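Local coordinates for putative Oleoyl-[acyl-carrier protein] thioesterase (Lactobacillus plantarum, PDB 2OWN), which probably hydrolyses the thioester of oleoyl- and related acyl-acyl-carrier proteins, releasing the free fatty acid, as acyl-ACP thioesterases of the double hot-dog fold do, at residues Leu49-Glu54 with Ala136-Glu141; Gln67-Ile72 with Pro147-Pro152; Thr235-Ile240 with Glu249-Trp254. All coordinates share one frame; numbering follows the deposited sequence.

Contact 1 of 3, residues Leu49-Glu54 with Ala136-Glu141; sequences LGLTTE and APYQSE
Leu49, Leu51 and Tyr138 all set CG anti to the carbonyl carbon and beside the backbone N, and both leucines then run extended (chi2 166° and 169°), so that each sends its CD1 methyl to the tyrosine ring. The CD1 of Leu51 lies over one face of that ring, offset toward its rim and closest to the phenol end, with Leu51 CD1 to Tyr138 CZ at 3.4 Å. Measured to the ring centroid, this CH-pi contact spans 3.8 Å. Leu49 meets the ring obliquely near its CB end, Leu49 CD1 standing 3.5 Å from Tyr138 CD1. Its methyls also flank the carbonyl oxygen of Pro137. Between the leucines sits the pyrrolidine of Pro137: its CB meets Leu49 CB at 3.9 Å, while its CG meets Leu51 CD1 at 3.9 Å, the proline and Leu51 crossing at about a right angle. Gly50, with positive phi, ends helix 31-48 in a Schellman motif, and Leu51 follows at the centre of an inverse gamma turn before Thr52 N-caps helix 53-58. The 3-10 turn of Ala136-Tyr138 is itself closed by Gln139 N bonding to Ala136 O. Tyr138 OH is hydrogen-bonded to Ser46 of helix 31-48, and Arg98 makes a cation-pi contact with the ring. The side chains meet by apolar and CH-pi packing alone, so close fit rather than polar bonding joins the end of the long helix 31-48 and the turn after it to the loop before strand 141-142 in the N-terminal hot-dog domain, while the helix satisfies the phenol's polar end.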
ATOM      1  N   LEU B  49      -0.237   8.676  24.932  1.00 34.21           N
ATOM      2  CA  LEU B  49       0.092   9.830  25.815  1.00 35.98           C
ATOM      3  C   LEU B  49      -0.936  10.992  25.772  1.00 36.22           C
ATOM      4  O   LEU B  49      -0.784  11.953  26.535  1.00 37.40           O
ATOM      5  CB  LEU B  49       1.486  10.392  25.456  1.00 35.28           C
ATOM      6  CG  LEU B  49       2.684   9.455  25.618  1.00 35.24           C
ATOM      7  CD1 LEU B  49       3.931  10.018  24.920  1.00 32.29           C
ATOM      8  CD2 LEU B  49       2.946   9.163  27.095  1.00 36.58           C
ATOM      9  N   GLY B  50      -1.964  10.901  24.912  1.00 37.06           N
ATOM     10  CA  GLY B  50      -2.987  11.935  24.728  1.00 37.29           C
ATOM     11  C   GLY B  50      -2.743  12.883  23.555  1.00 37.53           C
ATOM     12  O   GLY B  50      -3.663  13.599  23.183  1.00 37.85           O
ATOM     13  N   LEU B  51      -1.543  12.867  22.954  1.00 38.56           N
ATOM     14  CA  LEU B  51      -1.158  13.738  21.815  1.00 38.67           C
ATOM     15  C   LEU B  51      -1.705  13.234  20.455  1.00 40.17           C
ATOM     16  O   LEU B  51      -0.945  12.848  19.559  1.00 39.27           O
ATOM     17  CB  LEU B  51       0.383  13.904  21.772  1.00 38.73           C
ATOM     18  CG  LEU B  51       1.082  14.491  23.000  1.00 36.83           C
ATOM     19  CD1 LEU B  51       2.593  14.320  22.887  1.00 37.51           C
ATOM     20  CD2 LEU B  51       0.704  15.949  23.189  1.00 36.13           C
ATOM     21  N   THR B  52      -3.031  13.271  20.304  1.00 41.79           N
ATOM     22  CA  THR B  52      -3.706  12.850  19.061  1.00 43.03           C
ATOM     23  C   THR B  52      -3.575  13.941  17.986  1.00 44.63           C
ATOM     24  O   THR B  52      -3.141  15.068  18.276  1.00 44.73           O
ATOM     25  CB  THR B  52      -5.208  12.537  19.289  1.00 43.02           C
ATOM     26  OG1 THR B  52      -5.878  13.699  19.793  1.00 44.88           O
ATOM     27  CG2 THR B  52      -5.377  11.395  20.282  1.00 42.10           C
ATOM     28  N   THR B  53      -3.944  13.595  16.749  1.00 46.18           N
ATOM     29  CA  THR B  53      -3.927  14.551  15.613  1.00 47.54           C
ATOM     30  C   THR B  53      -4.936  15.717  15.798  1.00 47.86           C
ATOM     31  O   THR B  53      -4.672  16.823  15.318  1.00 48.01           O
ATOM     32  CB  THR B  53      -4.172  13.856  14.256  1.00 47.61           C
ATOM     33  OG1 THR B  53      -5.400  13.120  14.321  1.00 51.35           O
ATOM     34  CG2 THR B  53      -3.032  12.899  13.923  1.00 46.80           C
ATOM     35  N   GLU B  54      -6.052  15.466  16.505  1.00 48.37           N
ATOM     36  CA  GLU B  54      -7.081  16.485  16.785  1.00 48.39           C
ATOM     37  C   GLU B  54      -6.597  17.552  17.776  1.00 49.05           C
ATOM     38  O   GLU B  54      -6.730  18.751  17.481  1.00 49.48           O
ATOM     39  CB  GLU B  54      -8.378  15.852  17.319  1.00 48.47           C
ATOM     40  N   ALA B 136       6.665  17.433  25.874  1.00 37.01           N
ATOM     41  CA  ALA B 136       6.838  16.968  27.296  1.00 36.44           C
ATOM     42  C   ALA B 136       6.413  15.511  27.604  1.00 35.62           C
ATOM     43  O   ALA B 136       7.196  14.809  28.261  1.00 36.02           O
ATOM     44  CB  ALA B 136       6.159  17.928  28.300  1.00 35.51           C
ATOM     45  N   PRO B 137       5.196  15.061  27.156  1.00 34.04           N
ATOM     46  CA  PRO B 137       4.745  13.654  27.350  1.00 33.76           C
ATOM     47  C   PRO B 137       5.712  12.562  26.815  1.00 32.69           C
ATOM     48  O   PRO B 137       5.722  11.465  27.362  1.00 32.02           O
ATOM     49  CB  PRO B 137       3.398  13.612  26.615  1.00 33.90           C
ATOM     50  CG  PRO B 137       2.904  14.979  26.691  1.00 33.70           C
ATOM     51  CD  PRO B 137       4.120  15.842  26.516  1.00 34.19           C
ATOM     52  N   TYR B 138       6.503  12.875  25.778  1.00 32.17           N
ATOM     53  CA  TYR B 138       7.524  11.948  25.238  1.00 31.79           C
ATOM     54  C   TYR B 138       8.788  11.872  26.138  1.00 30.96           C
ATOM     55  O   TYR B 138       9.600  10.960  25.947  1.00 28.84           O
ATOM     56  CB  TYR B 138       7.989  12.336  23.818  1.00 31.17           C
ATOM     57  CG  TYR B 138       6.891  12.541  22.794  1.00 29.21           C
ATOM     58  CD1 TYR B 138       5.973  11.506  22.489  1.00 29.12           C
ATOM     59  CD2 TYR B 138       6.798  13.754  22.069  1.00 27.08           C
ATOM     60  CE1 TYR B 138       4.931  11.704  21.510  1.00 29.88           C
ATOM     61  CE2 TYR B 138       5.788  13.959  21.087  1.00 30.11           C
ATOM     62  CZ  TYR B 138       4.866  12.932  20.808  1.00 30.11           C
ATOM     63  OH  TYR B 138       3.901  13.155  19.862  1.00 30.39           O
ATOM     64  N   GLN B 139       8.957  12.832  27.070  1.00 31.74           N
ATOM     65  CA  GLN B 139      10.098  12.962  28.001  1.00 32.20           C
ATOM     66  C   GLN B 139      11.407  13.280  27.223  1.00 32.26           C
ATOM     67  O   GLN B 139      12.488  12.831  27.597  1.00 32.64           O
ATOM     68  CB  GLN B 139      10.203  11.746  28.952  1.00 31.97           C
ATOM     69  CG  GLN B 139       8.921  11.501  29.777  1.00 33.41           C
ATOM     70  CD  GLN B 139       9.017  10.353  30.786  1.00 32.81           C
ATOM     71  OE1 GLN B 139      10.065   9.721  30.955  1.00 38.10           O
ATOM     72  NE2 GLN B 139       7.905  10.083  31.461  1.00 33.89           N
ATOM     73  N   SER B 140      11.281  14.130  26.194  1.00 33.09           N
ATOM     74  CA  SER B 140      12.390  14.532  25.311  1.00 34.14           C
ATOM     75  C   SER B 140      13.295  15.543  26.018  1.00 35.03           C
ATOM     76  O   SER B 140      12.768  16.452  26.679  1.00 35.08           O
ATOM     77  CB  SER B 140      11.850  15.182  24.026  1.00 34.14           C
ATOM     78  OG  SER B 140      10.894  14.372  23.373  1.00 34.27           O
ATOM     79  N   GLU B 141      14.626  15.394  25.892  1.00 35.68           N
ATOM     80  CA  GLU B 141      15.571  16.336  26.539  1.00 37.29           C
ATOM     81  C   GLU B 141      15.692  17.629  25.718  1.00 36.64           C
ATOM     82  O   GLU B 141      15.662  17.584  24.482  1.00 35.02           O
ATOM     83  CB  GLU B 141      16.963  15.741  26.821  1.00 37.78           C
ATOM     84  CG  GLU B 141      17.845  15.315  25.633  1.00 38.89           C
ATOM     85  CD  GLU B 141      19.296  14.971  26.037  1.00 39.20           C
ATOM     86  OE1 GLU B 141      19.642  14.889  27.245  1.00 43.06           O
ATOM     87  OE2 GLU B 141      20.122  14.792  25.114  1.00 48.26           O
TER

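Contact 2 of 3, residues Gln67-Ile72 with Pro147-Pro152; sequences QYAIDI and PRLPRP. With SO4 (sulfate ion), chain O.
Leu149 drops from an irregular, proline-rich segment onto strand 61-72. This is the close-packed part: Leu149 CD2 lies 4.1 Å from Ala69 CB, and the same alanine methyl meets Pro150 CD at 3.8 Å. The amide oxygen of Gln67 rests beside the leucine as well, Gln67 OE1 to Leu149 CB being 3.7 Å. Beyond the extended glutamine chain the contact turns loose and polar. One water accepts from Leu149 N and bridges to Gln67 OE1 (2.6 Å) and O3 of a sulfate, probably from the crystallisation liquor. The other end of the amide, Gln67 NE2, donates to sulfate O3 at 2.8 Å. Arg151, extended to NE, reaches that sulfate by two weak bonds, the shorter from NE to O1 at 3.3 Å; in one of the two Arg148 conformers its guanidinium and that of Arg151 lie face over face. Nearer the strand, away from the sulfate, a second water bridges Tyr68 O and Pro150 O. Gln67 and Ala69 pair through their backbones with Ile116 and Thr114 of strand 109-121, Tyr68 with Val207 of strand 200-209. Segment 147-152 runs over the strand face turned from helix 31-48 of the N-terminal hot-dog domain, where Tyr68 meets Ile35 and Val39.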
ATOM      1  N   GLN B  67      13.533  15.837   7.575  1.00 36.01           N
ATOM      2  CA  GLN B  67      14.643  14.926   7.277  1.00 35.95           C
ATOM      3  C   GLN B  67      14.504  13.489   7.803  1.00 35.98           C
ATOM      4  O   GLN B  67      13.858  13.280   8.830  1.00 35.95           O
ATOM      5  CB  GLN B  67      15.922  15.467   7.932  1.00 35.51           C
ATOM      6  CG  GLN B  67      16.226  16.962   7.733  1.00 38.44           C
ATOM      7  CD  GLN B  67      17.564  17.412   8.289  1.00 37.10           C
ATOM      8  OE1 GLN B  67      18.411  16.609   8.687  1.00 41.87           O
ATOM      9  NE2 GLN B  67      17.760  18.722   8.308  1.00 37.06           N
ATOM     10  N   TYR B  68      15.118  12.536   7.079  1.00 34.82           N
ATOM     11  CA  TYR B  68      15.246  11.106   7.457  1.00 34.41           C
ATOM     12  C   TYR B  68      16.649  10.584   7.077  1.00 34.69           C
ATOM     13  O   TYR B  68      17.160  10.930   6.015  1.00 33.30           O
ATOM     14  CB  TYR B  68      14.257  10.122   6.799  1.00 35.48           C
ATOM     15  CG  TYR B  68      12.849  10.087   7.310  1.00 34.23           C
ATOM     16  CD1 TYR B  68      12.568   9.590   8.605  1.00 35.54           C
ATOM     17  CD2 TYR B  68      11.762  10.387   6.467  1.00 35.98           C
ATOM     18  CE1 TYR B  68      11.223   9.497   9.093  1.00 31.97           C
ATOM     19  CE2 TYR B  68      10.408  10.294   6.932  1.00 33.84           C
ATOM     20  CZ  TYR B  68      10.149   9.848   8.248  1.00 35.73           C
ATOM     21  OH  TYR B  68       8.845   9.765   8.713  1.00 35.29           O
ATOM     22  N   ALA B  69      17.237   9.786   7.970  1.00 34.70           N
ATOM     23  CA  ALA B  69      18.513   9.071   7.770  1.00 34.59           C
ATOM     24  C   ALA B  69      18.149   7.639   8.191  1.00 34.22           C
ATOM     25  O   ALA B  69      17.749   7.448   9.335  1.00 33.40           O
ATOM     26  CB  ALA B  69      19.624   9.630   8.613  1.00 34.42           C
ATOM     27  N   ILE B  70      18.249   6.676   7.273  1.00 35.52           N
ATOM     28  CA  ILE B  70      17.871   5.263   7.504  1.00 35.61           C
ATOM     29  C   ILE B  70      19.095   4.371   7.296  1.00 35.53           C
ATOM     30  O   ILE B  70      19.707   4.457   6.238  1.00 34.64           O
ATOM     31  CB  ILE B  70      16.738   4.812   6.534  1.00 35.72           C
ATOM     32  CG1 ILE B  70      15.564   5.816   6.497  1.00 35.45           C
ATOM     33  CG2 ILE B  70      16.240   3.392   6.887  1.00 38.43           C
ATOM     34  CD1 ILE B  70      14.490   5.470   5.501  1.00 35.61           C
ATOM     35  N   ASP B  71      19.446   3.569   8.311  1.00 35.17           N
ATOM     36  CA  ASP B  71      20.560   2.611   8.297  1.00 35.80           C
ATOM     37  C   ASP B  71      19.874   1.251   8.209  1.00 35.01           C
ATOM     38  O   ASP B  71      19.241   0.848   9.174  1.00 34.35           O
ATOM     39  CB  ASP B  71      21.411   2.761   9.573  1.00 36.63           C
ATOM     40  CG  ASP B  71      22.611   1.795   9.647  1.00 42.54           C
ATOM     41  OD1 ASP B  71      22.956   1.097   8.671  1.00 50.44           O
ATOM     42  OD2 ASP B  71      23.249   1.760  10.724  1.00 54.84           O
ATOM     43  N   ILE B  72      20.013   0.558   7.072  1.00 34.27           N
ATOM     44  CA  ILE B  72      19.368  -0.748   6.831  1.00 35.02           C
ATOM     45  C   ILE B  72      20.358  -1.928   6.873  1.00 34.42           C
ATOM     46  O   ILE B  72      21.259  -1.995   6.039  1.00 34.55           O
ATOM     47  CB  ILE B  72      18.588  -0.744   5.469  1.00 35.80           C
ATOM     48  CG1 ILE B  72      17.553   0.397   5.435  1.00 37.42           C
ATOM     49  CG2 ILE B  72      17.890  -2.098   5.217  1.00 34.19           C
ATOM     50  CD1 ILE B  72      16.816   0.536   4.148  1.00 37.93           C
ATOM     51  N   PRO B 147      22.835  17.074  16.493  1.00 40.34           N
ATOM     52  CA  PRO B 147      23.788  16.824  15.374  1.00 39.32           C
ATOM     53  C   PRO B 147      23.129  16.770  13.973  1.00 38.11           C
ATOM     54  O   PRO B 147      21.979  16.294  13.852  1.00 34.74           O
ATOM     55  CB  PRO B 147      24.424  15.483  15.753  1.00 39.75           C
ATOM     56  CG  PRO B 147      24.393  15.494  17.223  1.00 41.33           C
ATOM     57  CD  PRO B 147      23.049  16.071  17.558  1.00 40.96           C
ATOM     58  N   ARG B 148      23.873  17.241  12.960  1.00 36.79           N
ATOM     59  CA  ARG B 148      23.369  17.308  11.583  0.50 36.21           C
ATOM     60  C   ARG B 148      23.319  15.889  11.010  1.00 35.89           C
ATOM     61  O   ARG B 148      24.296  15.139  11.118  1.00 36.79           O
ATOM     62  CB  ARG B 148      24.231  18.230  10.699  0.50 36.19           C
ATOM     63  CG  ARG B 148      23.485  18.797   9.492  0.50 35.95           C
ATOM     64  CD  ARG B 148      24.392  19.633   8.568  0.50 35.83           C
ATOM     65  NE  ARG B 148      25.182  18.830   7.625  0.50 34.80           N
ATOM     66  CZ  ARG B 148      26.117  19.298   6.778  0.50 32.38           C
ATOM     67  NH1 ARG B 148      26.440  20.605   6.701  0.50 30.56           N
ATOM     68  NH2 ARG B 148      26.755  18.425   5.980  0.50 27.17           N
ATOM     69  N   LEU B 149      22.175  15.503  10.431  1.00 33.72           N
ATOM     70  CA  LEU B 149      22.015  14.149   9.835  1.00 32.07           C
ATOM     71  C   LEU B 149      22.812  14.067   8.512  1.00 30.14           C
ATOM     72  O   LEU B 149      23.123  15.123   7.936  1.00 28.28           O
ATOM     73  CB  LEU B 149      20.536  13.773   9.594  1.00 31.57           C
ATOM     74  CG  LEU B 149      19.598  13.449  10.774  1.00 30.19           C
ATOM     75  CD1 LEU B 149      19.479  14.556  11.819  1.00 32.47           C
ATOM     76  CD2 LEU B 149      18.220  13.091  10.213  1.00 31.98           C
ATOM     77  N   PRO B 150      23.169  12.837   8.035  1.00 31.87           N
ATOM     78  CA  PRO B 150      23.886  12.711   6.747  1.00 32.16           C
ATOM     79  C   PRO B 150      23.076  13.312   5.587  1.00 32.83           C
ATOM     80  O   PRO B 150      21.919  12.940   5.412  1.00 33.75           O
ATOM     81  CB  PRO B 150      24.077  11.196   6.584  1.00 32.85           C
ATOM     82  CG  PRO B 150      23.961  10.656   7.940  1.00 33.75           C
ATOM     83  CD  PRO B 150      22.968  11.506   8.641  1.00 32.82           C
ATOM     84  N   ARG B 151      23.644  14.311   4.909  1.00 32.31           N
ATOM     85  CA  ARG B 151      22.970  14.984   3.797  1.00 33.53           C
ATOM     86  C   ARG B 151      22.948  14.144   2.521  1.00 33.98           C
ATOM     87  O   ARG B 151      23.922  13.412   2.263  1.00 33.28           O
ATOM     88  CB  ARG B 151      23.628  16.332   3.416  1.00 34.18           C
ATOM     89  CG  ARG B 151      23.344  17.507   4.315  1.00 34.74           C
ATOM     90  CD  ARG B 151      24.080  18.728   3.778  1.00 36.60           C
ATOM     91  NE  ARG B 151      23.715  19.989   4.431  1.00 39.39           N
ATOM     92  CZ  ARG B 151      24.279  21.184   4.180  1.00 41.84           C
ATOM     93  NH1 ARG B 151      25.272  21.345   3.281  1.00 43.96           N
ATOM     94  NH2 ARG B 151      23.837  22.256   4.846  1.00 45.63           N
ATOM     95  N   PRO B 152      21.842  14.237   1.724  1.00 34.50           N
ATOM     96  CA  PRO B 152      21.870  13.581   0.416  1.00 35.07           C
ATOM     97  C   PRO B 152      22.802  14.371  -0.537  1.00 35.42           C
ATOM     98  O   PRO B 152      23.155  15.540  -0.264  1.00 34.02           O
ATOM     99  CB  PRO B 152      20.409  13.657  -0.075  1.00 35.30           C
ATOM    100  CG  PRO B 152      19.614  14.120   1.053  1.00 36.17           C
ATOM    101  CD  PRO B 152      20.522  14.862   1.965  1.00 33.87           C
TER
HETATM  102  S   SO4 O 262      20.727  20.468   7.253  1.00 72.84           S
HETATM  103  O1  SO4 O 262      21.630  19.368   6.963  1.00 70.34           O
HETATM  104  O2  SO4 O 262      19.740  20.559   6.181  1.00 73.56           O
HETATM  105  O3  SO4 O 262      20.067  20.208   8.528  1.00 72.62           O
HETATM  106  O4  SO4 O 262      21.468  21.720   7.359  1.00 71.46           O
HETATM  107  O   HOH W   1      20.274  17.897  10.034  1.00 42.63           O
HETATM  108  O   HOH W   2      19.732  11.879   6.458  1.00 47.53           O

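Contact 3 of 3, residues Thr235-Ile240 with Glu249-Trp254; sequences TTSHLI and EVTIQW
Thr236 OG1 is gripped twice: Trp254 NE1 donates to it over 3.1 Å, and His238 NE2 is hydrogen-bonded to it at 2.6 Å, where either of the two could be the donor. A chi1 of 68° puts this hydroxyl between the backbone N and the carbonyl carbon. The indole N-H points straight at it (169°), and the oxygen lies in the indole plane. Ile252 packs beside this group, its CD1 3.9 Å from His238 NE2 and its CG2 over one face of the indole. The backbone pairs differently: Thr236 and Ile252 exchange two nearly linear N-H...O bonds, and His238 with Val250 forms the next hydrogen-bonded pair, His238 N to Val250 O being notably short at 2.6 Å. These are the antiparallel strands 233-241 and 246-256 of a beta hairpin in the C-terminal hot-dog domain, where Leu188 of helix 184-191 packs on His238 and Val250. On the other face the non-hydrogen-bonded pairs carry their own chemistry. Thr235 OG1 donates to a lone pair of Gln253 OE1 at 2.7 Å, the glutamine bending at chi2 (-61°) to bring its amide back alongside. One water joins Ser237 OG, Thr251 OG1 and Val250 O, and Thr251 OG1 is also bonded to Ile153 N. Leu239 CD1 lies 3.6 Å from Glu249 CG, whose carboxylate reaches Phe155 N.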
ATOM      1  N   THR B 235      25.582   3.768  -5.571  1.00 30.70           N
ATOM      2  CA  THR B 235      24.831   4.909  -5.022  1.00 30.19           C
ATOM      3  C   THR B 235      23.831   5.416  -6.046  1.00 29.88           C
ATOM      4  O   THR B 235      24.157   5.456  -7.232  1.00 30.85           O
ATOM      5  CB  THR B 235      25.785   6.059  -4.654  1.00 29.96           C
ATOM      6  OG1 THR B 235      26.853   5.551  -3.849  1.00 28.10           O
ATOM      7  CG2 THR B 235      25.057   7.194  -3.898  1.00 32.38           C
ATOM      8  N   THR B 236      22.611   5.745  -5.601  1.00 31.02           N
ATOM      9  CA  THR B 236      21.589   6.365  -6.473  1.00 30.25           C
ATOM     10  C   THR B 236      21.236   7.730  -5.843  1.00 29.53           C
ATOM     11  O   THR B 236      20.987   7.796  -4.645  1.00 28.39           O
ATOM     12  CB  THR B 236      20.352   5.502  -6.777  1.00 30.91           C
ATOM     13  OG1 THR B 236      19.571   5.317  -5.602  1.00 30.70           O
ATOM     14  CG2 THR B 236      20.771   4.145  -7.384  1.00 30.06           C
ATOM     15  N   SER B 237      21.284   8.784  -6.657  1.00 29.41           N
ATOM     16  CA  SER B 237      20.978  10.171  -6.287  1.00 29.64           C
ATOM     17  C   SER B 237      19.643  10.456  -6.948  1.00 28.39           C
ATOM     18  O   SER B 237      19.547  10.332  -8.165  1.00 29.27           O
ATOM     19  CB  SER B 237      22.063  11.113  -6.803  1.00 30.22           C
ATOM     20  OG  SER B 237      21.763  12.469  -6.522  1.00 31.28           O
ATOM     21  N   HIS B 238      18.645  10.858  -6.161  1.00 29.33           N
ATOM     22  CA  HIS B 238      17.279  11.125  -6.619  1.00 28.98           C
ATOM     23  C   HIS B 238      16.799  12.540  -6.315  1.00 30.11           C
ATOM     24  O   HIS B 238      17.244  13.152  -5.335  1.00 28.13           O
ATOM     25  CB  HIS B 238      16.292  10.179  -5.929  1.00 29.65           C
ATOM     26  CG  HIS B 238      16.586   8.723  -6.099  1.00 29.10           C
ATOM     27  ND1 HIS B 238      15.828   7.906  -6.909  1.00 32.20           N
ATOM     28  CD2 HIS B 238      17.537   7.934  -5.546  1.00 33.51           C
ATOM     29  CE1 HIS B 238      16.311   6.676  -6.858  1.00 33.69           C
ATOM     30  NE2 HIS B 238      17.347   6.668  -6.041  1.00 30.40           N
ATOM     31  N   LEU B 239      15.868  13.018  -7.153  1.00 31.94           N
ATOM     32  CA  LEU B 239      15.209  14.328  -7.024  1.00 31.87           C
ATOM     33  C   LEU B 239      13.749  14.227  -7.491  1.00 32.48           C
ATOM     34  O   LEU B 239      13.504  13.722  -8.590  1.00 32.98           O
ATOM     35  CB  LEU B 239      15.929  15.419  -7.837  1.00 32.60           C
ATOM     36  CG  LEU B 239      15.328  16.849  -7.896  1.00 32.07           C
ATOM     37  CD1 LEU B 239      15.156  17.461  -6.508  1.00 30.89           C
ATOM     38  CD2 LEU B 239      16.167  17.764  -8.771  1.00 33.16           C
ATOM     39  N   ILE B 240      12.813  14.672  -6.647  1.00 32.83           N
ATOM     40  CA  ILE B 240      11.383  14.755  -6.965  1.00 33.47           C
ATOM     41  C   ILE B 240      11.106  16.266  -7.032  1.00 34.77           C
ATOM     42  O   ILE B 240      11.430  16.991  -6.076  1.00 33.38           O
ATOM     43  CB  ILE B 240      10.456  14.098  -5.923  1.00 33.52           C
ATOM     44  CG1 ILE B 240      10.810  12.624  -5.675  1.00 34.61           C
ATOM     45  CG2 ILE B 240       8.976  14.210  -6.352  1.00 35.01           C
ATOM     46  CD1 ILE B 240      10.658  11.703  -6.879  1.00 35.86           C
ATOM     47  N   GLU B 249      14.725  15.508  -2.083  1.00 34.43           N
ATOM     48  CA  GLU B 249      16.093  15.093  -2.520  1.00 35.36           C
ATOM     49  C   GLU B 249      16.472  13.872  -1.694  1.00 33.23           C
ATOM     50  O   GLU B 249      16.367  13.913  -0.456  1.00 32.82           O
ATOM     51  CB  GLU B 249      17.148  16.197  -2.405  1.00 35.94           C
ATOM     52  CG  GLU B 249      17.146  17.181  -3.568  1.00 40.82           C
ATOM     53  CD  GLU B 249      18.316  18.149  -3.519  1.00 39.43           C
ATOM     54  OE1 GLU B 249      18.477  18.832  -2.483  1.00 50.89           O
ATOM     55  OE2 GLU B 249      19.041  18.266  -4.538  1.00 43.76           O
ATOM     56  N   VAL B 250      16.887  12.791  -2.378  1.00 32.45           N
ATOM     57  CA  VAL B 250      17.236  11.508  -1.748  1.00 32.37           C
ATOM     58  C   VAL B 250      18.494  10.840  -2.323  1.00 33.01           C
ATOM     59  O   VAL B 250      18.721  10.874  -3.541  1.00 31.76           O
ATOM     60  CB  VAL B 250      16.013  10.511  -1.836  1.00 33.09           C
ATOM     61  CG1 VAL B 250      16.340   9.067  -1.342  1.00 32.12           C
ATOM     62  CG2 VAL B 250      14.798  11.063  -1.088  1.00 30.04           C
ATOM     63  N   THR B 251      19.308  10.273  -1.426  1.00 31.74           N
ATOM     64  CA  THR B 251      20.506   9.505  -1.787  1.00 31.67           C
ATOM     65  C   THR B 251      20.355   8.129  -1.121  1.00 30.88           C
ATOM     66  O   THR B 251      20.119   8.061   0.085  1.00 30.95           O
ATOM     67  CB  THR B 251      21.801  10.218  -1.432  1.00 32.09           C
ATOM     68  OG1 THR B 251      21.884  11.413  -2.217  1.00 32.62           O
ATOM     69  CG2 THR B 251      23.006   9.333  -1.764  1.00 30.91           C
ATOM     70  N   ILE B 252      20.479   7.061  -1.918  1.00 30.08           N
ATOM     71  CA  ILE B 252      20.354   5.677  -1.445  1.00 31.14           C
ATOM     72  C   ILE B 252      21.651   4.917  -1.726  1.00 31.53           C
ATOM     73  O   ILE B 252      22.190   5.016  -2.834  1.00 30.92           O
ATOM     74  CB  ILE B 252      19.158   4.923  -2.102  1.00 31.75           C
ATOM     75  CG1 ILE B 252      17.837   5.678  -1.909  1.00 32.63           C
ATOM     76  CG2 ILE B 252      19.021   3.486  -1.539  1.00 31.84           C
ATOM     77  CD1 ILE B 252      16.646   5.032  -2.612  1.00 29.63           C
ATOM     78  N   GLN B 253      22.131   4.183  -0.718  1.00 30.64           N
ATOM     79  CA  GLN B 253      23.307   3.325  -0.815  1.00 31.32           C
ATOM     80  C   GLN B 253      22.739   1.903  -0.921  1.00 32.92           C
ATOM     81  O   GLN B 253      21.868   1.515  -0.115  1.00 31.70           O
ATOM     82  CB  GLN B 253      24.233   3.493   0.392  1.00 31.86           C
ATOM     83  CG  GLN B 253      24.683   4.957   0.665  1.00 26.90           C
ATOM     84  CD  GLN B 253      25.475   5.612  -0.474  1.00 33.42           C
ATOM     85  OE1 GLN B 253      25.961   4.945  -1.386  1.00 34.35           O
ATOM     86  NE2 GLN B 253      25.632   6.929  -0.395  1.00 29.52           N
ATOM     87  N   TRP B 254      23.215   1.152  -1.923  1.00 33.79           N
ATOM     88  CA  TRP B 254      22.779  -0.218  -2.211  1.00 35.29           C
ATOM     89  C   TRP B 254      23.925  -1.203  -2.228  1.00 35.57           C
ATOM     90  O   TRP B 254      25.024  -0.806  -2.579  1.00 36.12           O
ATOM     91  CB  TRP B 254      22.175  -0.291  -3.613  1.00 34.72           C
ATOM     92  CG  TRP B 254      21.039   0.591  -3.902  1.00 34.52           C
ATOM     93  CD1 TRP B 254      21.108   1.890  -4.278  1.00 35.63           C
ATOM     94  CD2 TRP B 254      19.651   0.229  -3.937  1.00 33.54           C
ATOM     95  NE1 TRP B 254      19.854   2.377  -4.518  1.00 33.11           N
ATOM     96  CE2 TRP B 254      18.931   1.398  -4.302  1.00 33.48           C
ATOM     97  CE3 TRP B 254      18.936  -0.959  -3.670  1.00 34.41           C
ATOM     98  CZ2 TRP B 254      17.517   1.422  -4.439  1.00 32.29           C
ATOM     99  CZ3 TRP B 254      17.521  -0.948  -3.789  1.00 35.39           C
ATOM    100  CH2 TRP B 254      16.826   0.249  -4.175  1.00 34.24           C
TER
HETATM  101  O   HOH W   3      20.665  12.956  -4.107  1.00 30.84           O

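Contacts 2 and 3 are buried, whereas contact 1 is partly buried at the periphery, about 20 Å from the centre of the chain. Contact 1 rests on apolar packing of turns; contact 2 adds waters and a sulfate at the edge of a small apolar patch; contact 3 is a strand pair held by backbone bonds and a polar side-chain network. Strands 61-72 and 246-256 both pair with strand 200-209, so contacts 2 and 3 meet the same sheet, and Pro152 packs against Glu249-Thr251 where they touch. Contact 1 lies about 32 Å, centre to centre, from contact 3 on the opposite side of the chain's centre. Helix 53-58 leads directly to strand 61-72, linking contacts 1 and 2.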